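Local coordinates for protein amidohydrolase (Mycoplasma synoviae, PDB 3OVG) that hydrolyses phosphorylated furanose 1,4-lactones, such as D-xylono-1,4-lactone 5-phosphate, and also carboxy 1,4-lactones, using two zinc ions per subunit, at residues K80-A85 against K145-K150; E18-T23 against N94-T99. One frame throughout, in Å; residues are numbered along the deposited sequence.

Contact 1: K80-A85 against K145-K150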
loop_
_atom_site.group_PDB
_atom_site.type_symbol
_atom_site.label_atom_id
_atom_site.label_comp_id
_atom_site.label_asym_id
_atom_site.label_seq_id
_atom_site.Cartn_x
_atom_site.Cartn_y
_atom_site.Cartn_z
ATOM N N LYS A 80 -30.013 4.444 -16.649
ATOM C CA LYS A 80 -29.105 4.781 -17.724
ATOM C C LYS A 80 -29.048 3.692 -18.812
ATOM O O LYS A 80 -28.963 4.007 -19.993
ATOM C CB LYS A 80 -27.723 5.091 -17.188
ATOM C CG LYS A 80 -27.650 6.416 -16.445
ATOM C CD LYS A 80 -26.200 6.812 -16.195
ATOM C CE LYS A 80 -26.114 7.842 -15.106
ATOM N NZ LYS A 80 -27.084 7.499 -13.990
ATOM N N THR A 81 -29.101 2.419 -18.421
ATOM C CA THR A 81 -29.074 1.328 -19.425
ATOM C C THR A 81 -30.317 1.390 -20.307
ATOM O O THR A 81 -30.245 1.161 -21.514
ATOM C CB THR A 81 -28.931 -0.034 -18.756
ATOM O OG1 THR A 81 -27.732 -0.017 -17.986
ATOM C CG2 THR A 81 -28.824 -1.157 -19.805
ATOM N N LEU A 82 -31.459 1.730 -19.703
ATOM C CA LEU A 82 -32.674 1.945 -20.482
ATOM C C LEU A 82 -32.493 3.051 -21.497
ATOM O O LEU A 82 -33.009 2.913 -22.607
ATOM C CB LEU A 82 -33.910 2.240 -19.611
ATOM C CG LEU A 82 -34.640 1.001 -19.076
ATOM C CD1 LEU A 82 -35.778 1.424 -18.124
ATOM C CD2 LEU A 82 -35.196 0.240 -20.261
ATOM N N GLU A 83 -31.813 4.148 -21.125
ATOM C CA GLU A 83 -31.573 5.238 -22.100
ATOM C C GLU A 83 -30.791 4.695 -23.292
ATOM O O GLU A 83 -31.049 5.055 -24.421
ATOM C CB GLU A 83 -30.757 6.403 -21.541
ATOM C CG GLU A 83 -31.394 7.231 -20.405
ATOM C CD GLU A 83 -30.493 8.407 -20.031
ATOM O OE1 GLU A 83 -30.257 9.272 -20.904
ATOM O OE2 GLU A 83 -29.998 8.457 -18.889
ATOM N N ILE A 84 -29.803 3.853 -23.023
ATOM C CA ILE A 84 -29.011 3.277 -24.092
ATOM C C ILE A 84 -29.897 2.367 -24.974
ATOM O O ILE A 84 -29.871 2.469 -26.187
ATOM C CB ILE A 84 -27.778 2.514 -23.541
ATOM C CG1 ILE A 84 -26.833 3.477 -22.789
ATOM C CG2 ILE A 84 -27.089 1.791 -24.675
ATOM C CD1 ILE A 84 -25.851 2.805 -21.823
ATOM N N ALA A 85 -30.720 1.514 -24.359
ATOM C CA ALA A 85 -31.574 0.604 -25.118
ATOM C C ALA A 85 -32.527 1.378 -26.050
ATOM O O ALA A 85 -32.693 1.037 -27.218
ATOM C CB ALA A 85 -32.387 -0.314 -24.148
ATOM N N LYS A 145 -38.277 0.360 -5.899
ATOM C CA LYS A 145 -39.129 1.036 -6.893
ATOM C C LYS A 145 -38.938 0.367 -8.243
ATOM O O LYS A 145 -37.913 0.605 -8.909
ATOM C CB LYS A 145 -38.777 2.522 -6.986
ATOM C CG LYS A 145 -39.586 3.326 -8.066
ATOM C CD LYS A 145 -39.161 4.824 -8.072
ATOM C CE LYS A 145 -40.042 5.680 -9.029
ATOM N NZ LYS A 145 -40.003 5.094 -10.402
ATOM N N ARG A 146 -39.916 -0.433 -8.671
ATOM C CA ARG A 146 -39.725 -1.279 -9.869
ATOM C C ARG A 146 -39.893 -0.548 -11.203
ATOM O O ARG A 146 -40.814 0.236 -11.377
ATOM C CB ARG A 146 -40.621 -2.524 -9.821
ATOM C CG ARG A 146 -40.450 -3.379 -8.515
ATOM C CD ARG A 146 -40.855 -4.863 -8.675
ATOM N NE ARG A 146 -40.523 -5.591 -7.442
ATOM C CZ ARG A 146 -39.357 -6.179 -7.210
ATOM N NH1 ARG A 146 -38.409 -6.189 -8.156
ATOM N NH2 ARG A 146 -39.143 -6.775 -6.044
ATOM N N SER A 147 -38.968 -0.803 -12.124
ATOM C CA SER A 147 -39.062 -0.397 -13.517
ATOM C C SER A 147 -40.098 -1.261 -14.221
ATOM O O SER A 147 -40.383 -2.365 -13.754
ATOM C CB SER A 147 -37.717 -0.683 -14.200
ATOM O OG SER A 147 -37.666 -0.091 -15.471
ATOM N N LYS A 148 -40.647 -0.785 -15.341
ATOM C CA LYS A 148 -41.412 -1.678 -16.233
ATOM C C LYS A 148 -40.452 -2.638 -16.962
ATOM O O LYS A 148 -40.879 -3.658 -17.484
ATOM C CB LYS A 148 -42.211 -0.896 -17.287
ATOM C CG LYS A 148 -43.248 0.084 -16.737
ATOM C CD LYS A 148 -44.051 0.716 -17.893
ATOM C CE LYS A 148 -44.806 1.967 -17.460
ATOM N NZ LYS A 148 -45.895 1.625 -16.497
ATOM N N ALA A 149 -39.173 -2.276 -17.043
ATOM C CA ALA A 149 -38.172 -3.148 -17.668
ATOM C C ALA A 149 -37.889 -4.327 -16.739
ATOM O O ALA A 149 -37.744 -4.153 -15.527
ATOM C CB ALA A 149 -36.877 -2.381 -17.955
ATOM N N LYS A 150 -37.810 -5.519 -17.324
ATOM C CA LYS A 150 -37.515 -6.721 -16.571
ATOM C C LYS A 150 -36.170 -7.269 -16.971
ATOM O O LYS A 150 -35.712 -7.070 -18.098
ATOM C CB LYS A 150 -38.581 -7.799 -16.806
ATOM C CG LYS A 150 -40.003 -7.394 -16.450
ATOM C CD LYS A 150 -41.010 -8.406 -16.972
ATOM C CE LYS A 150 -42.442 -7.840 -16.942
ATOM N NZ LYS A 150 -43.411 -8.755 -17.612
#

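Contact 2: E18-T23 against N94-T99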
loop_
_atom_site.group_PDB
_atom_site.type_symbol
_atom_site.label_atom_id
_atom_site.label_comp_id
_atom_site.label_asym_id
_atom_site.label_seq_id
_atom_site.Cartn_x
_atom_site.Cartn_y
_atom_site.Cartn_z
ATOM N N GLU A 18 -35.498 -15.175 -32.870
ATOM C CA GLU A 18 -34.941 -14.960 -34.209
ATOM C C GLU A 18 -34.528 -13.516 -34.358
ATOM O O GLU A 18 -33.830 -13.181 -35.284
ATOM C CB GLU A 18 -35.966 -15.321 -35.287
ATOM C CG GLU A 18 -36.396 -16.807 -35.261
ATOM C CD GLU A 18 -37.399 -17.178 -34.136
ATOM O OE1 GLU A 18 -37.993 -16.292 -33.454
ATOM O OE2 GLU A 18 -37.586 -18.395 -33.938
ATOM N N LYS A 19 -34.937 -12.669 -33.411
ATOM C CA LYS A 19 -34.673 -11.236 -33.493
ATOM C C LYS A 19 -33.408 -10.861 -32.681
ATOM O O LYS A 19 -32.954 -9.725 -32.709
ATOM C CB LYS A 19 -35.887 -10.478 -32.958
ATOM C CG LYS A 19 -36.281 -9.257 -33.735
ATOM C CD LYS A 19 -37.473 -9.511 -34.668
ATOM C CE LYS A 19 -38.797 -9.284 -33.913
ATOM N NZ LYS A 19 -39.935 -8.788 -34.772
ATOM N N LEU A 20 -32.860 -11.822 -31.953
ATOM C CA LEU A 20 -31.609 -11.614 -31.220
ATOM C C LEU A 20 -30.447 -11.263 -32.158
ATOM O O LEU A 20 -29.648 -10.399 -31.825
ATOM C CB LEU A 20 -31.260 -12.841 -30.348
ATOM C CG LEU A 20 -32.035 -13.027 -29.019
ATOM C CD1 LEU A 20 -31.935 -14.438 -28.396
ATOM C CD2 LEU A 20 -31.629 -11.988 -27.968
ATOM N N GLY A 21 -30.354 -11.941 -33.311
ATOM C CA GLY A 21 -29.258 -11.730 -34.250
ATOM C C GLY A 21 -27.900 -12.013 -33.619
ATOM O O GLY A 21 -27.797 -12.838 -32.692
ATOM N N ILE A 22 -26.864 -11.328 -34.109
ATOM C CA ILE A 22 -25.542 -11.463 -33.532
ATOM C C ILE A 22 -25.534 -10.871 -32.108
ATOM O O ILE A 22 -25.925 -9.717 -31.879
ATOM C CB ILE A 22 -24.475 -10.800 -34.393
ATOM C CG1 ILE A 22 -24.391 -11.514 -35.765
ATOM C CG2 ILE A 22 -23.160 -10.793 -33.643
ATOM C CD1 ILE A 22 -23.221 -11.031 -36.692
ATOM N N THR A 23 -25.116 -11.693 -31.150
ATOM C CA THR A 23 -25.222 -11.343 -29.744
ATOM C C THR A 23 -23.889 -11.434 -29.020
ATOM O O THR A 23 -23.192 -12.452 -29.052
ATOM C CB THR A 23 -26.240 -12.259 -28.996
ATOM O OG1 THR A 23 -27.502 -12.233 -29.678
ATOM C CG2 THR A 23 -26.420 -11.810 -27.535
ATOM N N ASN A 94 -30.743 -4.626 -29.222
ATOM C CA ASN A 94 -31.458 -5.123 -28.041
ATOM C C ASN A 94 -30.541 -5.175 -26.823
ATOM O O ASN A 94 -29.341 -5.491 -26.947
ATOM C CB ASN A 94 -32.006 -6.543 -28.235
ATOM C CG ASN A 94 -32.906 -6.690 -29.473
ATOM O OD1 ASN A 94 -32.506 -7.311 -30.479
ATOM N ND2 ASN A 94 -34.123 -6.141 -29.397
ATOM N N VAL A 95 -31.110 -4.903 -25.651
ATOM C CA VAL A 95 -30.389 -5.061 -24.386
ATOM C C VAL A 95 -31.088 -6.047 -23.435
ATOM O O VAL A 95 -32.318 -5.997 -23.216
ATOM C CB VAL A 95 -30.211 -3.725 -23.690
ATOM C CG1 VAL A 95 -29.500 -3.925 -22.338
ATOM C CG2 VAL A 95 -29.426 -2.751 -24.598
ATOM N N ILE A 96 -30.303 -6.966 -22.885
ATOM C CA ILE A 96 -30.829 -7.890 -21.902
ATOM C C ILE A 96 -30.081 -7.614 -20.619
ATOM O O ILE A 96 -28.852 -7.592 -20.606
ATOM C CB ILE A 96 -30.649 -9.336 -22.338
ATOM C CG1 ILE A 96 -31.534 -9.626 -23.563
ATOM C CG2 ILE A 96 -30.984 -10.290 -21.162
ATOM C CD1 ILE A 96 -31.358 -11.069 -24.092
HETATM N N MSE A 97 -30.809 -7.363 -19.535
HETATM C CA MSE A 97 -30.141 -7.035 -18.287
HETATM C C MSE A 97 -30.250 -8.196 -17.306
HETATM O O MSE A 97 -31.046 -9.108 -17.527
HETATM C CB MSE A 97 -30.724 -5.743 -17.691
HETATM C CG MSE A 97 -30.272 -4.502 -18.481
HETATM SE SE MSE A 97 -30.973 -2.913 -17.532
HETATM C CE MSE A 97 -29.622 -2.732 -16.096
ATOM N N SER A 98 -29.496 -8.129 -16.200
ATOM C CA SER A 98 -29.354 -9.287 -15.325
ATOM C C SER A 98 -29.887 -9.071 -13.942
ATOM O O SER A 98 -29.809 -7.954 -13.391
ATOM C CB SER A 98 -27.892 -9.686 -15.220
ATOM O OG SER A 98 -27.746 -10.882 -14.474
ATOM N N THR A 99 -30.399 -10.140 -13.346
ATOM C CA THR A 99 -30.580 -10.111 -11.891
ATOM C C THR A 99 -29.513 -11.002 -11.191
ATOM O O THR A 99 -28.501 -11.348 -11.781
ATOM C CB THR A 99 -32.054 -10.447 -11.447
ATOM O OG1 THR A 99 -32.170 -10.287 -10.033
ATOM C CG2 THR A 99 -32.458 -11.894 -11.801
#

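Contact 1: K80-A85 against K145-K150
An ST turn in the loop 145-150, formed by S147 and A149, receives the side chain of L82 from helix 78-88, a small example of how one leucine joins a barrel helix to an irregular segment. The turn closes where the backbone N of A149 donates to OG of S147 at 3.1 Å, with a fairly straight N-H...O angle of 155°. The serine torsion explains this bond: OG stands opposite the backbone N of its own residue (chi1 -169°), on the side of the carbonyl carbon, and from there it can meet the amide two residues on.

The branched end of L82 meets the turn with both methyls. CD1 comes to 3.6 Å from OG of S147 and also lies 4.0 Å from CB of A149, while CD2 packs on the same CB at 3.9 Å. One leucine methyl thus touches both a hydroxyl and a methyl, and the other touches the methyl alone. The hydroxyl is already engaged by the A149 amide, so the apolar neighbour covers a polar atom that has a partner. S147 and A149 are both buried, and their backbones are also hydrogen-bonded to M134.

L82 is the residue through which the helix segment meets this loop; I84 packs instead on helix 48-60. A helix that covers its barrel strand with some residues and meets a long connection with another is in keeping with the beta/alpha (TIM) barrel of the phosphotriesterase family.

Contact 2: E18-T23 against N94-T99
Apolar packing between L20 and I96 joins the approach to strand 22-25 with strand 94-97. CD2 of L20 lies 4.0 Å from CD1 of I96, a methyl-to-methyl contact in which the two side chains cross at about a right angle. In I96 the CG1 branch, the one that carries CD1, stands opposite the carbonyl carbon (chi1 -67°), and its extended chain brings that methyl to the leucine. Both residues are buried.

Among the polar groups, K19 and N94 come together. CB of N94 is directed at segment 18-23, and its amide end lies near the backbone O of K19. The neighbouring carbonyl of L20 accepts a hydrogen bond from OG1 of T65. T65 belongs to strand 63-68, which runs parallel to both strands and lies between them; its backbone and that of S64 bond to I22, while S64 and I66 bond to N94. These are the first three strands of the parallel beta/alpha barrel, so L20, just before the first strand, meets I96 of the third. The side chain of I96 is on the opposite side of its strand from those facing helix 78-88. It lies about 10 Å from the side chain of H26, a zinc ligand just beyond the segment 18-23.

A hydrogen bond within segment 18-23 accompanies the turn into the strand. G21 has a positive phi of 59°, where the chain leaves the short 3-10 segment, and its carbonyl O accepts from OG1 of T23 at 3.1 Å, the hydroxyl sitting above the carbonyl plane.

From the N terminus, the chain passes 18-23 and enters strand 22-25, forms helix 48-60 and strand 63-68, and then makes helix 78-88 before strand 94-97. Contact 2 closes a loop there, over 70 intervening residues. Contact 1 begins inside that span, at 80-85, and closes only at 145-150, 59 residues later, so the two loops cross and neither nests in the other. They also touch directly: T81 CG2 packs on M97 SE at 3.6 Å, and A85 on V95. Together they tie the entry to the first strand, the third strand, helix 78-88 and the long connection leading to strand 157-160.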